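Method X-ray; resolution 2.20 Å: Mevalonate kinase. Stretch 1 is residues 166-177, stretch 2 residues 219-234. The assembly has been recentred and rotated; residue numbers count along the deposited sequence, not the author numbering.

Stretch 1 (166-177) TLKTLSLDGYMV
Stretch 2 219-234: DVIEHHKFEALADIFN

Packing of an extended segment (166-177) against a helix-turn-helix segment (219-234) in mevalonate kinase; 613 Å² is buried, both sides summed. L172 (phi/psi -126/133; chi1 m, chi2 t) is the apolar centre. Its CA-CB bond points sideways, but the end of the side chain reaches into the space between the two helices and their turn: CD1 packs by apolar contact 3.6 Å from L229 CD2 (L229 t, p) and 4.2 Å from I221 CG1, while CD2 lies 3.6 Å from both H224 CA and K225 N. L172 and H224 mark the close register, CA to CA 5.1 Å.

I221 (chi1 m, chi2 145°) extends the apolar patch through CG2, 3.8 Å from L170 CD1 (L170 t, p) and 3.9 Å from L167 CD1 (L167 m, t). There the backbones have spread, with L167 CA 7.4 Å from E222 CA. In the other direction F226 (chi1 t, chi2 62°) points toward the loop. G174 (phi/psi 174/-175) sets its CA over the ring face, 4.0 Å from the F226 ring centroid and 14° off the normal, a CH-pi contact; a CB in ideal position on G174 would fall 2.5 Å from F226 CZ, a clash. Farther on, where strand 175-177 begins, M176 SD (M176 t, t, p) meets the edge of the F233 ring, 4.5 Å from CZ.

The turn itself departs from the helix at H223 (-111/13); H224 follows at 61/43, and K225 (-106/96) is the N-cap of helix 226-234. H224 (chi1 m, chi2 -64°) forms the polar edge: ND1 donates to S171 O at 2.7 Å, N-H...O angle 136°, the sole direct hydrogen bond between the stretches. Two waters each carry a backbone N-H to a carbonyl it does not bond directly: water 1 accepts from S171 N (2.9 Å) and donates to I221 O (2.9 Å); water 2 accepts from D173 N (2.8 Å) and donates to H224 O (2.5 Å).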

ATOM      1  N   THR A 166     -11.048   3.926 -13.132  1.00 53.71           N
ATOM      2  CA  THR A 166      -9.596   3.825 -13.143  1.00 53.07           C
ATOM      3  C   THR A 166      -9.078   5.009 -13.923  1.00 54.09           C
ATOM      4  O   THR A 166      -9.453   5.202 -15.070  1.00 55.66           O
ATOM      5  CB  THR A 166      -9.128   2.516 -13.790  1.00 53.39           C
ATOM      6  OG1 THR A 166      -9.481   1.421 -12.937  1.00 51.84           O
ATOM      7  CG2 THR A 166      -7.613   2.528 -13.997  1.00 52.99           C
ATOM      8  N   LEU A 167      -8.242   5.822 -13.291  1.00 53.57           N
ATOM      9  CA  LEU A 167      -7.751   7.045 -13.928  1.00 54.94           C
ATOM     10  C   LEU A 167      -6.521   6.743 -14.790  1.00 55.74           C
ATOM     11  O   LEU A 167      -6.077   5.593 -14.876  1.00 55.34           O
ATOM     12  CB  LEU A 167      -7.421   8.101 -12.867  1.00 54.11           C
ATOM     13  CG  LEU A 167      -8.505   8.406 -11.816  1.00 53.62           C
ATOM     14  CD1 LEU A 167      -8.040   9.493 -10.853  1.00 51.58           C
ATOM     15  CD2 LEU A 167      -9.833   8.805 -12.464  1.00 54.17           C
ATOM     16  N   LYS A 168      -5.981   7.769 -15.436  1.00 57.13           N
ATOM     17  CA  LYS A 168      -4.732   7.633 -16.180  1.00 58.49           C
ATOM     18  C   LYS A 168      -3.557   7.640 -15.204  1.00 57.49           C
ATOM     19  O   LYS A 168      -3.715   8.035 -14.047  1.00 56.09           O
ATOM     20  CB  LYS A 168      -4.603   8.756 -17.212  1.00 60.71           C
ATOM     21  CG  LYS A 168      -5.610   8.624 -18.341  1.00 62.36           C
ATOM     22  CD  LYS A 168      -6.045   9.971 -18.928  1.00 65.15           C
ATOM     23  CE  LYS A 168      -5.340  10.292 -20.218  1.00 67.90           C
ATOM     24  NZ  LYS A 168      -5.934  11.493 -20.867  1.00 71.45           N
ATOM     25  N   THR A 169      -2.387   7.197 -15.671  1.00 58.30           N
ATOM     26  CA  THR A 169      -1.186   7.095 -14.826  1.00 57.62           C
ATOM     27  C   THR A 169      -0.958   8.357 -13.986  1.00 57.16           C
ATOM     28  O   THR A 169      -1.157   9.468 -14.459  1.00 58.39           O
ATOM     29  CB  THR A 169       0.086   6.810 -15.681  1.00 59.35           C
ATOM     30  OG1 THR A 169       0.058   5.456 -16.139  1.00 59.62           O
ATOM     31  CG2 THR A 169       1.366   7.016 -14.869  1.00 59.00           C
ATOM     32  N   LEU A 170      -0.537   8.176 -12.740  1.00 55.97           N
ATOM     33  CA  LEU A 170      -0.350   9.303 -11.829  1.00 55.73           C
ATOM     34  C   LEU A 170       0.786  10.210 -12.297  1.00 57.45           C
ATOM     35  O   LEU A 170       1.903   9.758 -12.570  1.00 58.20           O
ATOM     36  CB  LEU A 170      -0.090   8.827 -10.392  1.00 54.05           C
ATOM     37  CG  LEU A 170      -0.224   9.927  -9.319  1.00 53.82           C
ATOM     38  CD1 LEU A 170      -1.623  10.537  -9.319  1.00 52.19           C
ATOM     39  CD2 LEU A 170       0.133   9.405  -7.938  1.00 51.71           C
ATOM     40  N   SER A 171       0.478  11.495 -12.406  1.00 58.49           N
ATOM     41  CA  SER A 171       1.460  12.487 -12.783  1.00 60.32           C
ATOM     42  C   SER A 171       1.211  13.774 -12.013  1.00 60.30           C
ATOM     43  O   SER A 171       0.398  14.610 -12.412  1.00 61.25           O
ATOM     44  CB  SER A 171       1.410  12.739 -14.282  1.00 62.40           C
ATOM     45  OG  SER A 171       2.513  13.536 -14.678  1.00 65.43           O
ATOM     46  N   LEU A 172       1.905  13.905 -10.889  1.00 59.60           N
ATOM     47  CA  LEU A 172       1.919  15.137 -10.116  1.00 59.82           C
ATOM     48  C   LEU A 172       3.374  15.535  -9.938  1.00 61.01           C
ATOM     49  O   LEU A 172       4.223  14.693  -9.612  1.00 60.40           O
ATOM     50  CB  LEU A 172       1.234  14.938  -8.759  1.00 58.08           C
ATOM     51  CG  LEU A 172      -0.257  14.567  -8.850  1.00 57.67           C
ATOM     52  CD1 LEU A 172      -0.821  14.065  -7.526  1.00 56.46           C
ATOM     53  CD2 LEU A 172      -1.053  15.762  -9.339  1.00 58.96           C
ATOM     54  N   ASP A 173       3.657  16.813 -10.181  1.00 62.41           N
ATOM     55  CA  ASP A 173       5.002  17.353 -10.068  1.00 64.14           C
ATOM     56  C   ASP A 173       5.342  17.584  -8.590  1.00 63.07           C
ATOM     57  O   ASP A 173       5.248  18.704  -8.073  1.00 63.74           O
ATOM     58  CB  ASP A 173       5.098  18.654 -10.880  1.00 66.58           C
ATOM     59  CG  ASP A 173       6.489  19.265 -10.871  1.00 69.91           C
ATOM     60  OD1 ASP A 173       6.600  20.450 -11.267  1.00 74.81           O
ATOM     61  OD2 ASP A 173       7.463  18.583 -10.483  1.00 70.59           O
ATOM     62  N   GLY A 174       5.739  16.511  -7.914  1.00 61.34           N
ATOM     63  CA  GLY A 174       6.058  16.588  -6.500  1.00 60.47           C
ATOM     64  C   GLY A 174       6.362  15.248  -5.865  1.00 58.99           C
ATOM     65  O   GLY A 174       6.425  14.218  -6.542  1.00 58.02           O
ATOM     66  N   TYR A 175       6.560  15.279  -4.549  1.00 58.40           N
ATOM     67  CA  TYR A 175       6.976  14.116  -3.790  1.00 57.47           C
ATOM     68  C   TYR A 175       6.113  13.968  -2.561  1.00 56.07           C
ATOM     69  O   TYR A 175       5.571  14.948  -2.032  1.00 56.18           O
ATOM     70  CB  TYR A 175       8.443  14.251  -3.376  1.00 59.49           C
ATOM     71  CG  TYR A 175       9.402  14.156  -4.541  1.00 61.44           C
ATOM     72  CD1 TYR A 175       9.547  15.216  -5.442  1.00 63.43           C
ATOM     73  CD2 TYR A 175      10.144  13.000  -4.762  1.00 61.59           C
ATOM     74  CE1 TYR A 175      10.412  15.125  -6.526  1.00 65.66           C
ATOM     75  CE2 TYR A 175      11.015  12.905  -5.832  1.00 64.52           C
ATOM     76  CZ  TYR A 175      11.148  13.969  -6.711  1.00 66.11           C
ATOM     77  OH  TYR A 175      12.014  13.871  -7.774  1.00 69.60           O
ATOM     78  N   MET A 176       5.988  12.726  -2.115  1.00 55.01           N
ATOM     79  CA  MET A 176       5.216  12.399  -0.934  1.00 53.79           C
ATOM     80  C   MET A 176       6.096  11.541  -0.044  1.00 53.97           C
ATOM     81  O   MET A 176       6.579  10.489  -0.475  1.00 53.81           O
ATOM     82  CB  MET A 176       3.940  11.650  -1.325  1.00 52.27           C
ATOM     83  CG  MET A 176       3.109  11.167  -0.143  1.00 51.85           C
ATOM     84  SD  MET A 176       1.525  10.468  -0.622  1.00 51.70           S
ATOM     85  CE  MET A 176       2.005   9.003  -1.539  1.00 47.81           C
ATOM     86  N   VAL A 177       6.339  12.014   1.179  1.00 54.51           N
ATOM     87  CA  VAL A 177       7.015  11.205   2.197  1.00 54.71           C
ATOM     88  C   VAL A 177       5.967  10.383   2.935  1.00 52.94           C
ATOM     89  O   VAL A 177       4.995  10.927   3.443  1.00 52.84           O
ATOM     90  CB  VAL A 177       7.783  12.071   3.221  1.00 56.53           C
ATOM     91  CG1 VAL A 177       8.426  11.194   4.289  1.00 56.38           C
ATOM     92  CG2 VAL A 177       8.832  12.910   2.520  1.00 58.19           C
ATOM     93  N   ASP A 219     -10.522  15.338  -9.626  1.00 57.12           N
ATOM     94  CA  ASP A 219     -10.264  16.365 -10.641  1.00 60.24           C
ATOM     95  C   ASP A 219      -8.844  16.924 -10.532  1.00 59.42           C
ATOM     96  O   ASP A 219      -8.133  17.043 -11.530  1.00 60.89           O
ATOM     97  CB  ASP A 219     -11.291  17.499 -10.540  1.00 62.26           C
ATOM     98  CG  ASP A 219     -12.613  17.146 -11.200  1.00 66.11           C
ATOM     99  OD1 ASP A 219     -13.591  16.877 -10.461  1.00 67.58           O
ATOM    100  OD2 ASP A 219     -12.665  17.131 -12.456  1.00 69.68           O
ATOM    101  N   VAL A 220      -8.446  17.253  -9.309  1.00 57.27           N
ATOM    102  CA  VAL A 220      -7.091  17.718  -9.016  1.00 57.14           C
ATOM    103  C   VAL A 220      -6.015  16.769  -9.564  1.00 57.20           C
ATOM    104  O   VAL A 220      -5.008  17.213 -10.092  1.00 58.20           O
ATOM    105  CB  VAL A 220      -6.914  17.913  -7.486  1.00 55.03           C
ATOM    106  CG1 VAL A 220      -5.467  17.723  -7.053  1.00 53.46           C
ATOM    107  CG2 VAL A 220      -7.456  19.284  -7.071  1.00 55.99           C
ATOM    108  N   ILE A 221      -6.244  15.465  -9.441  1.00 56.48           N
ATOM    109  CA  ILE A 221      -5.303  14.459  -9.944  1.00 57.08           C
ATOM    110  C   ILE A 221      -5.360  14.346 -11.464  1.00 59.62           C
ATOM    111  O   ILE A 221      -4.328  14.256 -12.122  1.00 60.67           O
ATOM    112  CB  ILE A 221      -5.563  13.081  -9.261  1.00 55.70           C
ATOM    113  CG1 ILE A 221      -4.875  13.055  -7.896  1.00 54.53           C
ATOM    114  CG2 ILE A 221      -5.071  11.926 -10.126  1.00 57.13           C
ATOM    115  CD1 ILE A 221      -5.621  12.285  -6.846  1.00 54.99           C
ATOM    116  N   GLU A 222      -6.570  14.359 -12.019  1.00 60.96           N
ATOM    117  CA  GLU A 222      -6.751  14.335 -13.474  1.00 63.95           C
ATOM    118  C   GLU A 222      -6.095  15.528 -14.186  1.00 66.59           C
ATOM    119  O   GLU A 222      -5.727  15.424 -15.363  1.00 69.22           O
ATOM    120  CB  GLU A 222      -8.240  14.307 -13.817  1.00 65.03           C
ATOM    121  CG  GLU A 222      -8.928  12.983 -13.501  1.00 64.75           C
ATOM    122  CD  GLU A 222     -10.432  13.122 -13.313  1.00 66.02           C
ATOM    123  OE1 GLU A 222     -11.049  14.000 -13.948  1.00 70.82           O
ATOM    124  OE2 GLU A 222     -11.005  12.348 -12.528  1.00 65.00           O
ATOM    125  N   HIS A 223      -5.964  16.656 -13.487  1.00 66.01           N
ATOM    126  CA  HIS A 223      -5.424  17.880 -14.091  1.00 69.09           C
ATOM    127  C   HIS A 223      -4.036  18.249 -13.531  1.00 68.07           C
ATOM    128  O   HIS A 223      -3.532  19.358 -13.761  1.00 69.43           O
ATOM    129  CB  HIS A 223      -6.435  19.031 -13.952  1.00 70.36           C
ATOM    130  CG  HIS A 223      -7.790  18.705 -14.507  1.00 73.10           C
ATOM    131  ND1 HIS A 223      -7.991  18.361 -15.828  1.00 78.76           N
ATOM    132  CD2 HIS A 223      -9.008  18.654 -13.920  1.00 73.72           C
ATOM    133  CE1 HIS A 223      -9.273  18.114 -16.029  1.00 79.76           C
ATOM    134  NE2 HIS A 223      -9.913  18.285 -14.887  1.00 76.63           N
ATOM    135  N   HIS A 224      -3.434  17.301 -12.809  1.00 65.30           N
ATOM    136  CA  HIS A 224      -2.023  17.356 -12.417  1.00 65.04           C
ATOM    137  C   HIS A 224      -1.680  18.561 -11.539  1.00 64.53           C
ATOM    138  O   HIS A 224      -0.642  19.190 -11.724  1.00 65.87           O
ATOM    139  CB  HIS A 224      -1.120  17.332 -13.661  1.00 68.16           C
ATOM    140  CG  HIS A 224      -1.509  16.295 -14.666  1.00 69.45           C
ATOM    141  ND1 HIS A 224      -1.463  14.944 -14.398  1.00 67.70           N
ATOM    142  CD2 HIS A 224      -1.965  16.412 -15.937  1.00 72.10           C
ATOM    143  CE1 HIS A 224      -1.866  14.272 -15.463  1.00 69.40           C
ATOM    144  NE2 HIS A 224      -2.179  15.140 -16.409  1.00 72.08           N
ATOM    145  N   LYS A 225      -2.547  18.850 -10.571  1.00 62.60           N
ATOM    146  CA  LYS A 225      -2.422  20.040  -9.737  1.00 62.62           C
ATOM    147  C   LYS A 225      -1.943  19.671  -8.329  1.00 59.99           C
ATOM    148  O   LYS A 225      -2.736  19.325  -7.461  1.00 57.42           O
ATOM    149  CB  LYS A 225      -3.768  20.763  -9.679  1.00 63.30           C
ATOM    150  CG  LYS A 225      -3.689  22.218  -9.268  1.00 64.25           C
ATOM    151  CD  LYS A 225      -5.072  22.882  -9.250  1.00 66.68           C
ATOM    152  CE  LYS A 225      -5.917  22.678 -10.535  1.00 70.66           C
ATOM    153  NZ  LYS A 225      -6.927  21.543 -10.441  1.00 68.64           N
ATOM    154  N   PHE A 226      -0.635  19.780  -8.124  1.00 60.60           N
ATOM    155  CA  PHE A 226       0.010  19.420  -6.866  1.00 59.11           C
ATOM    156  C   PHE A 226      -0.362  20.359  -5.710  1.00 58.35           C
ATOM    157  O   PHE A 226      -0.640  19.896  -4.607  1.00 57.05           O
ATOM    158  CB  PHE A 226       1.528  19.403  -7.075  1.00 60.52           C
ATOM    159  CG  PHE A 226       2.308  18.937  -5.879  1.00 59.72           C
ATOM    160  CD1 PHE A 226       2.144  17.651  -5.385  1.00 58.05           C
ATOM    161  CD2 PHE A 226       3.228  19.778  -5.262  1.00 61.33           C
ATOM    162  CE1 PHE A 226       2.871  17.213  -4.292  1.00 57.95           C
ATOM    163  CE2 PHE A 226       3.959  19.344  -4.158  1.00 60.98           C
ATOM    164  CZ  PHE A 226       3.782  18.064  -3.676  1.00 58.78           C
ATOM    165  N   GLU A 227      -0.346  21.665  -5.959  1.00 60.16           N
ATOM    166  CA  GLU A 227      -0.775  22.664  -4.968  1.00 60.12           C
ATOM    167  C   GLU A 227      -2.193  22.408  -4.430  1.00 58.38           C
ATOM    168  O   GLU A 227      -2.436  22.508  -3.218  1.00 56.85           O
ATOM    169  CB  GLU A 227      -0.655  24.101  -5.518  1.00 63.08           C
ATOM    170  CG  GLU A 227      -1.279  24.374  -6.923  1.00 66.97           C
ATOM    171  CD  GLU A 227      -2.707  24.941  -6.899  1.00 68.96           C
ATOM    172  OE1 GLU A 227      -3.123  25.531  -7.928  1.00 72.99           O
ATOM    173  OE2 GLU A 227      -3.411  24.810  -5.875  1.00 67.12           O
ATOM    174  N   ALA A 228      -3.118  22.072  -5.324  1.00 58.27           N
ATOM    175  CA  ALA A 228      -4.498  21.804  -4.921  1.00 57.08           C
ATOM    176  C   ALA A 228      -4.596  20.528  -4.083  1.00 54.63           C
ATOM    177  O   ALA A 228      -5.370  20.469  -3.130  1.00 53.73           O
ATOM    178  CB  ALA A 228      -5.397  21.716  -6.128  1.00 58.09           C
ATOM    179  N   LEU A 229      -3.815  19.508  -4.429  1.00 53.92           N
ATOM    180  CA  LEU A 229      -3.760  18.298  -3.605  1.00 52.14           C
ATOM    181  C   LEU A 229      -3.193  18.616  -2.220  1.00 51.23           C
ATOM    182  O   LEU A 229      -3.628  18.042  -1.228  1.00 51.02           O
ATOM    183  CB  LEU A 229      -2.938  17.188  -4.277  1.00 52.14           C
ATOM    184  CG  LEU A 229      -3.064  15.809  -3.615  1.00 51.23           C
ATOM    185  CD1 LEU A 229      -4.502  15.286  -3.647  1.00 49.08           C
ATOM    186  CD2 LEU A 229      -2.119  14.807  -4.255  1.00 51.29           C
ATOM    187  N   ALA A 230      -2.226  19.524  -2.154  1.00 51.82           N
ATOM    188  CA  ALA A 230      -1.713  20.014  -0.874  1.00 51.67           C
ATOM    189  C   ALA A 230      -2.830  20.669  -0.034  1.00 51.20           C
ATOM    190  O   ALA A 230      -3.006  20.355   1.146  1.00 50.31           O
ATOM    191  CB  ALA A 230      -0.567  21.001  -1.110  1.00 53.20           C
ATOM    192  N   ASP A 231      -3.589  21.562  -0.657  1.00 52.03           N
ATOM    193  CA  ASP A 231      -4.763  22.159  -0.029  1.00 52.29           C
ATOM    194  C   ASP A 231      -5.683  21.065   0.531  1.00 51.09           C
ATOM    195  O   ASP A 231      -6.010  21.063   1.719  1.00 51.00           O
ATOM    196  CB  ASP A 231      -5.495  23.035  -1.048  1.00 53.68           C
ATOM    197  CG  ASP A 231      -6.807  23.593  -0.529  1.00 54.96           C
ATOM    198  OD1 ASP A 231      -7.092  23.500   0.683  1.00 54.75           O
ATOM    199  OD2 ASP A 231      -7.566  24.137  -1.352  1.00 57.36           O
ATOM    200  N   ILE A 232      -6.063  20.121  -0.322  1.00 50.42           N
ATOM    201  CA  ILE A 232      -6.952  19.019   0.062  1.00 49.27           C
ATOM    202  C   ILE A 232      -6.397  18.189   1.223  1.00 48.25           C
ATOM    203  O   ILE A 232      -7.137  17.854   2.141  1.00 47.64           O
ATOM    204  CB  ILE A 232      -7.282  18.118  -1.163  1.00 49.27           C
ATOM    205  CG1 ILE A 232      -8.195  18.887  -2.128  1.00 50.75           C
ATOM    206  CG2 ILE A 232      -7.944  16.825  -0.736  1.00 47.52           C
ATOM    207  CD1 ILE A 232      -8.317  18.265  -3.487  1.00 52.79           C
ATOM    208  N   PHE A 233      -5.105  17.872   1.194  1.00 48.23           N
ATOM    209  CA  PHE A 233      -4.470  17.156   2.317  1.00 48.16           C
ATOM    210  C   PHE A 233      -4.660  17.933   3.624  1.00 48.76           C
ATOM    211  O   PHE A 233      -5.049  17.363   4.636  1.00 48.48           O
ATOM    212  CB  PHE A 233      -2.972  16.952   2.077  1.00 48.79           C
ATOM    213  CG  PHE A 233      -2.609  15.646   1.399  1.00 49.18           C
ATOM    214  CD1 PHE A 233      -3.422  15.080   0.420  1.00 49.52           C
ATOM    215  CD2 PHE A 233      -1.427  15.003   1.725  1.00 50.31           C
ATOM    216  CE1 PHE A 233      -3.069  13.888  -0.200  1.00 49.05           C
ATOM    217  CE2 PHE A 233      -1.070  13.808   1.113  1.00 50.75           C
ATOM    218  CZ  PHE A 233      -1.898  13.256   0.144  1.00 50.98           C
ATOM    219  N   ASN A 234      -4.382  19.237   3.590  1.00 49.66           N
ATOM    220  CA  ASN A 234      -4.431  20.077   4.789  1.00 50.53           C
ATOM    221  C   ASN A 234      -5.864  20.294   5.290  1.00 50.77           C
ATOM    222  O   ASN A 234      -6.099  20.389   6.499  1.00 51.39           O
ATOM    223  CB  ASN A 234      -3.734  21.417   4.532  1.00 51.81           C
ATOM    224  CG  ASN A 234      -2.218  21.274   4.379  1.00 52.17           C
ATOM    225  OD1 ASN A 234      -1.575  20.557   5.150  1.00 52.97           O
ATOM    226  ND2 ASN A 234      -1.644  21.983   3.405  1.00 50.50           N
TER
HETATM  227  O   HOH W   1      -2.269  12.314 -12.530  1.00 38.33           O
HETATM  228  O   HOH W   2       1.715  18.573 -11.204  1.00 40.21           O